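Local coordinates for beta-amyloid-like protein (Caenorhabditis elegans, PDB 3K66) that binds heparin through its E2 domain, as a nematode homolog of human amyloid precursor protein, and probably acts in cell adhesion and neural development, at residues M23-K28 and E78-M83; Q128-Y133 and P196-Y201; M142-R147 and A160-T165; Y172-I177 and T200-Y205. All coordinates share one frame; numbering follows the deposited sequence.

Contact 1. Residues M23-K28 and E78-M83; sequences MRMDEK and EEHKRM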
loop_
_atom_site.group_PDB
_atom_site.type_symbol
_atom_site.label_atom_id
_atom_site.label_comp_id
_atom_site.label_asym_id
_atom_site.label_seq_id
_atom_site.Cartn_x
_atom_site.Cartn_y
_atom_site.Cartn_z
ATOM N N MET A 23 11.360 -7.515 3.286
ATOM C CA MET A 23 12.623 -7.521 3.996
ATOM C C MET A 23 13.558 -8.517 3.345
ATOM O O MET A 23 14.729 -8.235 3.155
ATOM C CB MET A 23 12.404 -7.885 5.461
ATOM C CG MET A 23 11.450 -6.942 6.177
ATOM S SD MET A 23 11.226 -7.199 7.987
ATOM C CE MET A 23 11.450 -5.485 8.589
ATOM N N ARG A 24 13.033 -9.685 3.007
ATOM C CA ARG A 24 13.838 -10.706 2.373
ATOM C C ARG A 24 14.375 -10.154 1.058
ATOM O O ARG A 24 15.532 -10.380 0.699
ATOM C CB ARG A 24 12.991 -11.963 2.149
ATOM C CG ARG A 24 12.141 -12.259 3.364
ATOM C CD ARG A 24 11.807 -13.729 3.538
ATOM N NE ARG A 24 10.363 -13.969 3.551
ATOM C CZ ARG A 24 9.623 -14.039 2.451
ATOM N NH1 ARG A 24 10.196 -13.892 1.261
ATOM N NH2 ARG A 24 8.317 -14.245 2.543
ATOM N N MET A 25 13.543 -9.401 0.354
ATOM C CA MET A 25 13.961 -8.810 -0.900
ATOM C C MET A 25 14.975 -7.721 -0.601
ATOM O O MET A 25 16.097 -7.753 -1.103
ATOM C CB MET A 25 12.761 -8.204 -1.639
ATOM C CG MET A 25 13.144 -7.274 -2.793
ATOM S SD MET A 25 11.770 -6.563 -3.736
ATOM C CE MET A 25 11.519 -4.966 -2.910
ATOM N N ASP A 26 14.564 -6.769 0.232
ATOM C CA ASP A 26 15.397 -5.644 0.620
ATOM C C ASP A 26 16.800 -6.114 1.049
ATOM O O ASP A 26 17.814 -5.563 0.615
ATOM C CB ASP A 26 14.715 -4.881 1.762
ATOM C CG ASP A 26 14.869 -3.362 1.641
ATOM O OD1 ASP A 26 15.996 -2.884 1.424
ATOM O OD2 ASP A 26 13.852 -2.648 1.765
ATOM N N GLU A 27 16.850 -7.158 1.872
ATOM C CA GLU A 27 18.114 -7.704 2.366
ATOM C C GLU A 27 18.934 -8.389 1.275
ATOM O O GLU A 27 20.151 -8.239 1.208
ATOM C CB GLU A 27 17.853 -8.701 3.486
ATOM C CG GLU A 27 19.113 -9.181 4.179
ATOM C CD GLU A 27 18.940 -10.555 4.785
ATOM O OE1 GLU A 27 17.997 -10.737 5.592
ATOM O OE2 GLU A 27 19.753 -11.448 4.458
ATOM N N LYS A 28 18.271 -9.149 0.419
ATOM C CA LYS A 28 18.986 -9.818 -0.637
ATOM C C LYS A 28 19.632 -8.738 -1.490
ATOM O O LYS A 28 20.772 -8.870 -1.938
ATOM C CB LYS A 28 18.035 -10.696 -1.464
ATOM C CG LYS A 28 18.768 -11.561 -2.471
ATOM C CD LYS A 28 17.820 -12.369 -3.353
ATOM C CE LYS A 28 18.590 -13.110 -4.438
ATOM N NZ LYS A 28 17.655 -13.704 -5.425
ATOM N N GLU A 78 17.945 -1.239 -11.534
ATOM C CA GLU A 78 16.806 -1.632 -12.346
ATOM C C GLU A 78 16.145 -2.864 -11.767
ATOM O O GLU A 78 14.949 -2.883 -11.524
ATOM C CB GLU A 78 17.244 -1.939 -13.772
ATOM C CG GLU A 78 16.989 -0.814 -14.749
ATOM C CD GLU A 78 17.579 -1.111 -16.114
ATOM O OE1 GLU A 78 17.541 -2.286 -16.523
ATOM O OE2 GLU A 78 18.078 -0.175 -16.780
ATOM N N GLU A 79 16.934 -3.902 -11.563
ATOM C CA GLU A 79 16.417 -5.133 -11.021
ATOM C C GLU A 79 15.640 -4.889 -9.732
ATOM O O GLU A 79 14.503 -5.327 -9.623
ATOM C CB GLU A 79 17.561 -6.103 -10.766
ATOM C CG GLU A 79 17.109 -7.495 -10.404
ATOM C CD GLU A 79 18.283 -8.389 -10.052
ATOM O OE1 GLU A 79 19.148 -8.613 -10.921
ATOM O OE2 GLU A 79 18.353 -8.849 -8.899
ATOM N N HIS A 80 16.230 -4.187 -8.762
ATOM C CA HIS A 80 15.530 -3.946 -7.493
ATOM C C HIS A 80 14.242 -3.196 -7.755
ATOM O O HIS A 80 13.232 -3.431 -7.096
ATOM C CB HIS A 80 16.415 -3.174 -6.503
ATOM C CG HIS A 80 15.754 -2.894 -5.188
ATOM N ND1 HIS A 80 15.457 -1.613 -4.760
ATOM C CD2 HIS A 80 15.293 -3.726 -4.227
ATOM C CE1 HIS A 80 14.835 -1.676 -3.599
ATOM N NE2 HIS A 80 14.720 -2.944 -3.252
ATOM N N LYS A 81 14.264 -2.298 -8.730
ATOM C CA LYS A 81 13.058 -1.548 -9.068
ATOM C C LYS A 81 12.045 -2.477 -9.753
ATOM O O LYS A 81 10.845 -2.409 -9.502
ATOM C CB LYS A 81 13.397 -0.370 -9.980
ATOM C CG LYS A 81 12.241 0.412 -10.230
ATOM N N ARG A 82 12.531 -3.353 -10.620
ATOM C CA ARG A 82 11.642 -4.276 -11.289
ATOM C C ARG A 82 11.023 -5.203 -10.252
ATOM O O ARG A 82 9.799 -5.309 -10.162
ATOM C CB ARG A 82 12.392 -5.069 -12.372
ATOM C CG ARG A 82 11.631 -6.257 -12.953
ATOM C CD ARG A 82 12.068 -7.530 -12.261
ATOM N NE ARG A 82 11.239 -8.678 -12.602
ATOM C CZ ARG A 82 11.423 -9.893 -12.090
ATOM N NH1 ARG A 82 12.406 -10.097 -11.219
ATOM N NH2 ARG A 82 10.639 -10.907 -12.458
ATOM N N MET A 83 11.852 -5.857 -9.447
ATOM C CA MET A 83 11.330 -6.766 -8.425
ATOM C C MET A 83 10.435 -6.092 -7.386
ATOM O O MET A 83 9.520 -6.719 -6.855
ATOM C CB MET A 83 12.473 -7.477 -7.707
ATOM C CG MET A 83 13.274 -8.394 -8.605
ATOM S SD MET A 83 14.439 -9.324 -7.640
ATOM C CE MET A 83 15.326 -10.138 -8.913
#
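Met-25 reaches from helix 14-53 toward helix 55-119 and touches two residues there, His-80 and Met-83. The two helices follow each other directly and run antiparallel, forming a long helical hairpin of the E2 domain, and the contact lies partway along it. Met-25 does most of the work through its conformation: CG is anti to the backbone N and the chain runs straight out as far as SD, then bends at the last torsion (chi3 94°), which turns CE toward the imidazole. There CE of Met-25 lies 3.8 Å from NE2 of His-80, approaching the ring obliquely as the two side chains cross at about a right angle. The sulfur serves the other partner, with SD of Met-25 3.8 Å from the carbonyl O of Met-83 and 4.1 Å from its CB. Met-83 meets it with only the base of its side chain; CG stands beside its own backbone N, and the extended remainder leads elsewhere. The His-80 ring also stacks with the ring of His-29, on the same helix as Met-25. A polarisable thioether against an imidazole and a carbonyl suggests that dispersion and shape, more than any directed polar bond, account for this surface contact.

Contact 2. Residues Q128-Y133 and P196-Y201; sequences QSLKAY and PIAVTY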
loop_
_atom_site.group_PDB
_atom_site.type_symbol
_atom_site.label_atom_id
_atom_site.label_comp_id
_atom_site.label_asym_id
_atom_site.label_seq_id
_atom_site.Cartn_x
_atom_site.Cartn_y
_atom_site.Cartn_z
ATOM N N GLN A 128 -23.893 -2.057 14.983
ATOM C CA GLN A 128 -22.589 -2.725 14.983
ATOM C C GLN A 128 -22.281 -3.203 13.583
ATOM O O GLN A 128 -21.121 -3.301 13.178
ATOM C CB GLN A 128 -22.590 -3.924 15.935
ATOM C CG GLN A 128 -21.713 -3.695 17.031
ATOM N N SER A 129 -23.345 -3.497 12.845
ATOM C CA SER A 129 -23.210 -3.975 11.478
ATOM C C SER A 129 -22.776 -2.828 10.570
ATOM O O SER A 129 -21.843 -2.946 9.767
ATOM C CB SER A 129 -24.537 -4.550 11.001
ATOM O OG SER A 129 -24.316 -5.378 9.884
ATOM N N LEU A 130 -23.463 -1.703 10.732
ATOM C CA LEU A 130 -23.191 -0.497 9.962
ATOM C C LEU A 130 -21.765 0.001 10.204
ATOM O O LEU A 130 -21.011 0.234 9.252
ATOM C CB LEU A 130 -24.197 0.584 10.351
ATOM C CG LEU A 130 -24.322 1.756 9.391
ATOM C CD1 LEU A 130 -24.596 1.216 7.997
ATOM C CD2 LEU A 130 -25.471 2.657 9.835
ATOM N N LYS A 131 -21.404 0.145 11.482
ATOM C CA LYS A 131 -20.074 0.616 11.857
ATOM C C LYS A 131 -19.000 -0.261 11.239
ATOM O O LYS A 131 -17.919 0.212 10.892
ATOM C CB LYS A 131 -19.910 0.647 13.381
ATOM C CG LYS A 131 -21.014 1.431 14.075
ATOM C CD LYS A 131 -20.573 2.120 15.361
ATOM C CE LYS A 131 -20.543 1.160 16.534
ATOM N NZ LYS A 131 -20.367 1.875 17.832
ATOM N N ALA A 132 -19.297 -1.545 11.084
ATOM C CA ALA A 132 -18.329 -2.456 10.482
ATOM C C ALA A 132 -18.175 -2.092 9.006
ATOM O O ALA A 132 -17.064 -2.003 8.469
ATOM C CB ALA A 132 -18.798 -3.892 10.629
ATOM N N TYR A 133 -19.309 -1.874 8.355
ATOM C CA TYR A 133 -19.296 -1.515 6.945
ATOM C C TYR A 133 -18.540 -0.212 6.744
ATOM O O TYR A 133 -17.785 -0.068 5.775
ATOM C CB TYR A 133 -20.724 -1.375 6.419
ATOM C CG TYR A 133 -20.768 -0.821 5.029
ATOM C CD1 TYR A 133 -20.298 -1.557 3.939
ATOM C CD2 TYR A 133 -21.215 0.476 4.810
ATOM C CE1 TYR A 133 -20.270 -1.002 2.668
ATOM C CE2 TYR A 133 -21.196 1.050 3.554
ATOM C CZ TYR A 133 -20.719 0.308 2.482
ATOM O OH TYR A 133 -20.685 0.889 1.222
ATOM N N PRO A 196 -27.813 9.195 13.700
ATOM C CA PRO A 196 -26.901 10.175 14.295
ATOM C C PRO A 196 -25.712 9.498 14.974
ATOM O O PRO A 196 -24.647 10.092 15.103
ATOM C CB PRO A 196 -27.798 10.938 15.259
ATOM C CG PRO A 196 -28.740 9.895 15.699
ATOM C CD PRO A 196 -29.102 9.194 14.413
ATOM N N ILE A 197 -25.884 8.250 15.403
ATOM C CA ILE A 197 -24.775 7.538 16.040
ATOM C C ILE A 197 -23.734 7.071 15.010
ATOM O O ILE A 197 -22.521 7.265 15.192
ATOM C CB ILE A 197 -25.260 6.319 16.842
ATOM C CG1 ILE A 197 -26.248 6.767 17.920
ATOM C CG2 ILE A 197 -24.075 5.642 17.522
ATOM C CD1 ILE A 197 -26.776 5.624 18.759
ATOM N N ALA A 198 -24.214 6.459 13.932
ATOM C CA ALA A 198 -23.350 5.971 12.862
ATOM C C ALA A 198 -22.632 7.110 12.144
ATOM O O ALA A 198 -21.460 6.977 11.790
ATOM C CB ALA A 198 -24.178 5.157 11.846
ATOM N N VAL A 199 -23.334 8.229 11.922
ATOM C CA VAL A 199 -22.734 9.376 11.221
ATOM C C VAL A 199 -21.556 9.949 12.016
ATOM O O VAL A 199 -20.486 10.206 11.463
ATOM C CB VAL A 199 -23.762 10.521 10.937
ATOM C CG1 VAL A 199 -23.048 11.705 10.322
ATOM C CG2 VAL A 199 -24.850 10.054 9.973
ATOM N N THR A 200 -21.755 10.158 13.315
ATOM C CA THR A 200 -20.680 10.666 14.156
ATOM C C THR A 200 -19.529 9.650 14.153
ATOM O O THR A 200 -18.342 10.006 14.032
ATOM C CB THR A 200 -21.173 10.915 15.579
ATOM O OG1 THR A 200 -22.281 11.822 15.530
ATOM C CG2 THR A 200 -20.048 11.524 16.446
ATOM N N TYR A 201 -19.892 8.377 14.253
ATOM C CA TYR A 201 -18.899 7.319 14.236
ATOM C C TYR A 201 -18.071 7.434 12.976
ATOM O O TYR A 201 -16.856 7.243 12.990
ATOM C CB TYR A 201 -19.550 5.940 14.267
ATOM C CG TYR A 201 -18.542 4.808 14.195
ATOM C CD1 TYR A 201 -17.751 4.469 15.293
ATOM C CD2 TYR A 201 -18.379 4.078 13.016
ATOM C CE1 TYR A 201 -16.832 3.434 15.214
ATOM C CE2 TYR A 201 -17.469 3.049 12.928
ATOM C CZ TYR A 201 -16.697 2.731 14.034
ATOM O OH TYR A 201 -15.793 1.696 13.949
#
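Leu-130 and Ala-198, both buried, form the tight part of this contact, with CD2 of Leu-130 3.5 Å from CB of Ala-198. The small alanine lets helix 195-209 come close to helix 123-154: CA of Lys-131 and CA of Ala-198 are 6.4 Å apart. Lys-131 and Tyr-201, both partly exposed, form the outer side, where the lysine lies across the tyrosine at about a right angle. The lysine chain is bent at chi2 and chi3 (-149° and -81°), which folds its methylenes onto one face of the phenol ring instead of letting them run straight past. CD sits over the ring centre, 3.6 Å from the Tyr-201 centroid, in a CH-pi contact; CB of Lys-131 lies over the same face near the rim, 3.5 Å from CE2 of Tyr-201. The aliphatic part of the lysine thus covers the aromatic face, while the phenol oxygen of Tyr-201 is hydrogen-bonded to NE of Arg-135, one turn further along helix 123-154. Leu-130 also touches Thr-180 of helix 163-182 and Tyr-110 of helix 55-119, and Val-199 packs on Leu-181, so helix 195-209 lies against helices 123-154 and 163-182, and Leu-130 carries the packing on to helix 55-119.

Contact 3. Residues M142-R147 and A160-T165; sequences MHTLNR and AAYKPT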
loop_
_atom_site.group_PDB
_atom_site.type_symbol
_atom_site.label_atom_id
_atom_site.label_comp_id
_atom_site.label_asym_id
_atom_site.label_seq_id
_atom_site.Cartn_x
_atom_site.Cartn_y
_atom_site.Cartn_z
ATOM N N MET A 142 -8.208 5.168 3.522
ATOM C CA MET A 142 -6.886 5.283 4.109
ATOM C C MET A 142 -5.806 4.664 3.216
ATOM O O MET A 142 -4.805 5.308 2.913
ATOM C CB MET A 142 -6.870 4.639 5.493
ATOM C CG MET A 142 -5.491 4.557 6.094
ATOM S SD MET A 142 -5.492 3.435 7.495
ATOM C CE MET A 142 -5.872 1.926 6.698
ATOM N N HIS A 143 -6.005 3.425 2.788
ATOM C CA HIS A 143 -5.017 2.797 1.928
ATOM C C HIS A 143 -4.840 3.544 0.620
ATOM O O HIS A 143 -3.724 3.734 0.159
ATOM C CB HIS A 143 -5.391 1.357 1.610
ATOM C CG HIS A 143 -5.024 0.387 2.688
ATOM N ND1 HIS A 143 -3.977 -0.503 2.562
ATOM C CD2 HIS A 143 -5.564 0.157 3.908
ATOM C CE1 HIS A 143 -3.895 -1.241 3.656
ATOM N NE2 HIS A 143 -4.848 -0.861 4.489
ATOM N N THR A 144 -5.932 3.982 0.010
ATOM C CA THR A 144 -5.789 4.668 -1.257
ATOM C C THR A 144 -4.964 5.926 -1.093
ATOM O O THR A 144 -4.012 6.143 -1.835
ATOM C CB THR A 144 -7.134 5.049 -1.870
ATOM O OG1 THR A 144 -7.990 3.902 -1.909
ATOM C CG2 THR A 144 -6.930 5.565 -3.287
ATOM N N LEU A 145 -5.342 6.762 -0.134
ATOM C CA LEU A 145 -4.615 7.993 0.144
ATOM C C LEU A 145 -3.145 7.672 0.383
ATOM O O LEU A 145 -2.240 8.277 -0.209
ATOM C CB LEU A 145 -5.208 8.672 1.386
ATOM C CG LEU A 145 -6.502 9.441 1.123
ATOM C CD1 LEU A 145 -7.125 9.899 2.423
ATOM C CD2 LEU A 145 -6.186 10.623 0.238
ATOM N N ASN A 146 -2.902 6.712 1.260
ATOM C CA ASN A 146 -1.531 6.339 1.560
ATOM C C ASN A 146 -0.764 5.952 0.298
ATOM O O ASN A 146 0.366 6.379 0.110
ATOM C CB ASN A 146 -1.506 5.225 2.614
ATOM C CG ASN A 146 -1.881 5.739 4.003
ATOM O OD1 ASN A 146 -2.162 4.960 4.917
ATOM N ND2 ASN A 146 -1.887 7.067 4.163
ATOM N N ARG A 147 -1.391 5.195 -0.592
ATOM C CA ARG A 147 -0.731 4.813 -1.835
ATOM C C ARG A 147 -0.314 6.089 -2.598
ATOM O O ARG A 147 0.797 6.207 -3.103
ATOM C CB ARG A 147 -1.684 3.962 -2.684
ATOM C CG ARG A 147 -1.008 3.045 -3.719
ATOM C CD ARG A 147 -1.982 1.941 -4.145
ATOM N NE ARG A 147 -1.439 1.018 -5.145
ATOM C CZ ARG A 147 -1.224 1.331 -6.427
ATOM N NH1 ARG A 147 -1.501 2.554 -6.889
ATOM N NH2 ARG A 147 -0.741 0.418 -7.261
ATOM N N ALA A 160 0.911 11.452 -10.435
ATOM C CA ALA A 160 0.062 12.289 -11.259
ATOM C C ALA A 160 -0.879 11.439 -12.123
ATOM O O ALA A 160 -2.009 11.843 -12.396
ATOM C CB ALA A 160 0.919 13.197 -12.122
ATOM N N ALA A 161 -0.423 10.261 -12.543
ATOM C CA ALA A 161 -1.248 9.376 -13.362
ATOM C C ALA A 161 -2.130 8.513 -12.467
ATOM O O ALA A 161 -2.658 7.482 -12.894
ATOM C CB ALA A 161 -0.364 8.485 -14.234
ATOM N N TYR A 162 -2.278 8.941 -11.219
ATOM C CA TYR A 162 -3.073 8.209 -10.259
ATOM C C TYR A 162 -4.097 9.134 -9.630
ATOM O O TYR A 162 -5.194 8.699 -9.264
ATOM C CB TYR A 162 -2.156 7.633 -9.186
ATOM C CG TYR A 162 -2.823 6.654 -8.243
ATOM C CD1 TYR A 162 -3.500 5.537 -8.733
ATOM C CD2 TYR A 162 -2.712 6.805 -6.859
ATOM C CE1 TYR A 162 -4.041 4.589 -7.872
ATOM C CE2 TYR A 162 -3.244 5.862 -5.986
ATOM C CZ TYR A 162 -3.906 4.751 -6.496
ATOM O OH TYR A 162 -4.393 3.789 -5.640
ATOM N N LYS A 163 -3.750 10.414 -9.527
ATOM C CA LYS A 163 -4.638 11.377 -8.903
ATOM C C LYS A 163 -6.068 11.274 -9.400
ATOM O O LYS A 163 -6.981 11.080 -8.604
ATOM C CB LYS A 163 -4.110 12.803 -9.079
ATOM C CG LYS A 163 -4.861 13.830 -8.236
ATOM C CD LYS A 163 -4.170 15.184 -8.228
ATOM C CE LYS A 163 -4.858 16.155 -7.247
ATOM N NZ LYS A 163 -4.078 17.413 -6.968
ATOM N N PRO A 164 -6.286 11.379 -10.717
ATOM C CA PRO A 164 -7.669 11.278 -11.192
ATOM C C PRO A 164 -8.345 10.048 -10.580
ATOM O O PRO A 164 -9.493 10.107 -10.122
ATOM C CB PRO A 164 -7.501 11.180 -12.707
ATOM C CG PRO A 164 -6.189 10.474 -12.851
ATOM C CD PRO A 164 -5.335 11.184 -11.825
ATOM N N THR A 165 -7.610 8.941 -10.555
ATOM C CA THR A 165 -8.093 7.678 -9.988
ATOM C C THR A 165 -8.415 7.768 -8.481
ATOM O O THR A 165 -9.423 7.229 -8.006
ATOM C CB THR A 165 -7.032 6.573 -10.215
ATOM O OG1 THR A 165 -6.819 6.411 -11.626
ATOM C CG2 THR A 165 -7.467 5.254 -9.614
#
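Tyr-162 reaches across to Arg-147 and Thr-144 near the turn of an alpha-helical hairpin, where helix 123-154 gives way, through a short connecting helix, to the antiparallel helix 163-182. Tyr-162 holds the N-cap position of the latter, and its ring, with CG anti to the backbone N (chi1 -170°), extends toward helix 123-154. Contact between the arginine and the ring comes first: NH1 of Arg-147 stands over one face of the phenol, 3.3 Å from CZ of Tyr-162, with guanidinium and ring planes 50° apart, so the groups are tilted and not stacked flat. The arginine chain, extended from CG to NE, crosses the tyrosine at about a right angle and also touches Glu-92 of helix 55-119. A smaller van der Waals contact falls to Thr-144, whose methyl CG2 is 3.9 Å from the phenol oxygen OH of Tyr-162; the threonine hydroxyl is hydrogen-bonded to the carbonyl O of Asp-140. Backbone enters as well, since the carbonyl O of Thr-144 lies at the edge of the tyrosine ring, close to its plane. As for the polar ends, NH1 of Arg-147 approaches OH of Tyr-162 to 3.4 Å, but at an angle too poor for a hydrogen bond.

Contact 4. Residues Y172-I177 and T200-Y205; sequences YIDLRI and TYWKDY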
loop_
_atom_site.group_PDB
_atom_site.type_symbol
_atom_site.label_atom_id
_atom_site.label_comp_id
_atom_site.label_asym_id
_atom_site.label_seq_id
_atom_site.Cartn_x
_atom_site.Cartn_y
_atom_site.Cartn_z
ATOM N N TYR A 172 -16.667 7.677 -4.803
ATOM C CA TYR A 172 -17.579 6.565 -4.659
ATOM C C TYR A 172 -17.619 5.974 -3.266
ATOM O O TYR A 172 -18.625 5.403 -2.867
ATOM C CB TYR A 172 -17.270 5.477 -5.677
ATOM C CG TYR A 172 -17.941 5.724 -6.990
ATOM C CD1 TYR A 172 -19.265 5.322 -7.214
ATOM C CD2 TYR A 172 -17.264 6.375 -8.016
ATOM C CE1 TYR A 172 -19.886 5.563 -8.426
ATOM C CE2 TYR A 172 -17.883 6.625 -9.238
ATOM C CZ TYR A 172 -19.191 6.217 -9.433
ATOM O OH TYR A 172 -19.804 6.487 -10.633
ATOM N N ILE A 173 -16.535 6.075 -2.514
ATOM C CA ILE A 173 -16.587 5.534 -1.160
ATOM C C ILE A 173 -17.622 6.344 -0.390
ATOM O O ILE A 173 -18.479 5.802 0.324
ATOM C CB ILE A 173 -15.226 5.602 -0.437
ATOM C CG1 ILE A 173 -14.285 4.557 -1.061
ATOM C CG2 ILE A 173 -15.432 5.305 1.065
ATOM C CD1 ILE A 173 -12.896 4.624 -0.576
ATOM N N ASP A 174 -17.565 7.655 -0.573
ATOM C CA ASP A 174 -18.537 8.501 0.078
ATOM C C ASP A 174 -19.926 8.076 -0.421
ATOM O O ASP A 174 -20.799 7.741 0.380
ATOM C CB ASP A 174 -18.279 9.982 -0.231
ATOM C CG ASP A 174 -17.224 10.616 0.684
ATOM O OD1 ASP A 174 -16.446 9.903 1.373
ATOM O OD2 ASP A 174 -17.175 11.859 0.685
ATOM N N LEU A 175 -20.120 8.042 -1.741
ATOM C CA LEU A 175 -21.415 7.653 -2.299
ATOM C C LEU A 175 -21.926 6.348 -1.689
ATOM O O LEU A 175 -23.024 6.322 -1.113
ATOM C CB LEU A 175 -21.345 7.536 -3.822
ATOM C CG LEU A 175 -21.467 8.877 -4.549
ATOM C CD1 LEU A 175 -21.362 8.657 -6.055
ATOM C CD2 LEU A 175 -22.781 9.546 -4.194
ATOM N N ARG A 176 -21.151 5.270 -1.796
ATOM C CA ARG A 176 -21.584 4.004 -1.210
ATOM C C ARG A 176 -21.951 4.205 0.287
ATOM O O ARG A 176 -23.024 3.783 0.739
ATOM C CB ARG A 176 -20.503 2.909 -1.358
ATOM C CG ARG A 176 -20.347 2.343 -2.763
ATOM C CD ARG A 176 -19.306 1.246 -2.800
ATOM N NE ARG A 176 -17.973 1.771 -2.538
ATOM C CZ ARG A 176 -17.091 2.098 -3.477
ATOM N NH1 ARG A 176 -17.383 1.947 -4.765
ATOM N NH2 ARG A 176 -15.916 2.608 -3.123
ATOM N N ILE A 177 -21.094 4.869 1.061
ATOM C CA ILE A 177 -21.424 5.077 2.487
ATOM C C ILE A 177 -22.721 5.877 2.650
ATOM O O ILE A 177 -23.558 5.550 3.490
ATOM C CB ILE A 177 -20.269 5.774 3.292
ATOM C CG1 ILE A 177 -19.063 4.833 3.362
ATOM C CG2 ILE A 177 -20.705 6.060 4.735
ATOM C CD1 ILE A 177 -17.857 5.401 4.067
ATOM N N THR A 200 -21.755 10.158 13.315
ATOM C CA THR A 200 -20.680 10.666 14.156
ATOM C C THR A 200 -19.529 9.650 14.153
ATOM O O THR A 200 -18.342 10.006 14.032
ATOM C CB THR A 200 -21.173 10.915 15.579
ATOM O OG1 THR A 200 -22.281 11.822 15.530
ATOM C CG2 THR A 200 -20.048 11.524 16.446
ATOM N N TYR A 201 -19.892 8.377 14.253
ATOM C CA TYR A 201 -18.899 7.319 14.236
ATOM C C TYR A 201 -18.071 7.434 12.976
ATOM O O TYR A 201 -16.856 7.243 12.990
ATOM C CB TYR A 201 -19.550 5.940 14.267
ATOM C CG TYR A 201 -18.542 4.808 14.195
ATOM C CD1 TYR A 201 -17.751 4.469 15.293
ATOM C CD2 TYR A 201 -18.379 4.078 13.016
ATOM C CE1 TYR A 201 -16.832 3.434 15.214
ATOM C CE2 TYR A 201 -17.469 3.049 12.928
ATOM C CZ TYR A 201 -16.697 2.731 14.034
ATOM O OH TYR A 201 -15.793 1.696 13.949
ATOM N N TRP A 202 -18.736 7.735 11.872
ATOM C CA TRP A 202 -18.043 7.875 10.594
ATOM C C TRP A 202 -17.066 9.048 10.668
ATOM O O TRP A 202 -15.913 8.910 10.303
ATOM C CB TRP A 202 -19.070 8.077 9.482
ATOM C CG TRP A 202 -18.535 8.283 8.118
ATOM C CD1 TRP A 202 -17.307 7.921 7.644
ATOM C CD2 TRP A 202 -19.278 8.727 6.982
ATOM N NE1 TRP A 202 -17.250 8.094 6.273
ATOM C CE2 TRP A 202 -18.447 8.587 5.850
ATOM C CE3 TRP A 202 -20.569 9.223 6.820
ATOM C CZ2 TRP A 202 -18.872 8.920 4.565
ATOM C CZ3 TRP A 202 -21.003 9.559 5.538
ATOM C CH2 TRP A 202 -20.154 9.403 4.420
ATOM N N LYS A 203 -17.520 10.198 11.157
ATOM C CA LYS A 203 -16.639 11.352 11.265
ATOM C C LYS A 203 -15.505 11.026 12.245
ATOM O O LYS A 203 -14.324 11.291 11.972
ATOM C CB LYS A 203 -17.423 12.588 11.730
ATOM C CG LYS A 203 -16.573 13.788 12.126
ATOM C CD LYS A 203 -16.180 13.747 13.611
ATOM C CE LYS A 203 -15.782 15.138 14.138
ATOM N NZ LYS A 203 -14.684 15.758 13.312
ATOM N N ASP A 204 -15.871 10.436 13.384
ATOM C CA ASP A 204 -14.879 10.060 14.380
ATOM C C ASP A 204 -13.902 9.035 13.810
ATOM O O ASP A 204 -12.691 9.206 13.894
ATOM C CB ASP A 204 -15.543 9.512 15.653
ATOM C CG ASP A 204 -16.101 10.619 16.527
ATOM O OD1 ASP A 204 -15.495 11.711 16.499
ATOM O OD2 ASP A 204 -17.122 10.408 17.233
ATOM N N TYR A 205 -14.418 7.967 13.212
ATOM C CA TYR A 205 -13.540 6.954 12.658
ATOM C C TYR A 205 -12.610 7.513 11.602
ATOM O O TYR A 205 -11.447 7.162 11.570
ATOM C CB TYR A 205 -14.322 5.803 12.053
ATOM C CG TYR A 205 -13.412 4.644 11.728
ATOM C CD1 TYR A 205 -12.942 3.802 12.740
ATOM C CD2 TYR A 205 -12.997 4.399 10.422
ATOM C CE1 TYR A 205 -12.083 2.743 12.455
ATOM C CE2 TYR A 205 -12.143 3.344 10.123
ATOM C CZ TYR A 205 -11.693 2.517 11.151
ATOM O OH TYR A 205 -10.887 1.442 10.876
#
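The indole of Trp-202 receives Ile-177 over one face and the carboxylate of Asp-174 at its edge. CG2 of Ile-177 lies 3.3 Å from the centroid of the six-membered ring, 10° off the ring normal, a CH-pi contact. With CG1 beside the isoleucine's backbone N and CG2 anti to it (chi1 -66°), CG2 lies over the six-membered ring, while CD1 of Ile-177, on the same side of the plane, passes outside the rim, 3.5 Å from NE1 of Trp-202. At the edge, OD1 of Asp-174 is 4.1 Å from CZ2 of Trp-202, near the ring plane, with the carboxylate turned 84° to the indole. That oxygen has a stronger partner in Arg-206 of helix 195-209, with which it forms a salt bridge, so Asp-174 joins the two helices chiefly by charge. The indole NE1 has a weak hydrogen bond to Glu-138 of helix 123-154, which ties the tryptophan to a third helix. The chemistry suggests a division of labour: Ile-177 on the indole face supplies the apolar part of the join between helices 195-209 and 163-182, the Asp-174 to Arg-206 salt bridge the charged part, and a carboxylate beside ring C-H groups is probably mildly favourable.

Contacts 2 and 4 form one patch, their centres about 9 Å apart: both use helix 195-209 and share Thr-200 and Tyr-201, and Tyr-133 OH lies 3.3 Å from CB of Arg-176. Neighbouring residues of that helix thus grip two partners, helix 123-154 in contact 2 and helix 163-182 in contact 4. Contact 3 joins those same two partners nearer their connection, its centre about 18 Å from that of contact 4, and along the chain it is nested within the loop that contact 2 closes. Contact 1 belongs to the preceding hairpin, about 42 Å from contact 2 between centres and across the chain's centre; helix 55-119 links this hairpin to the rest.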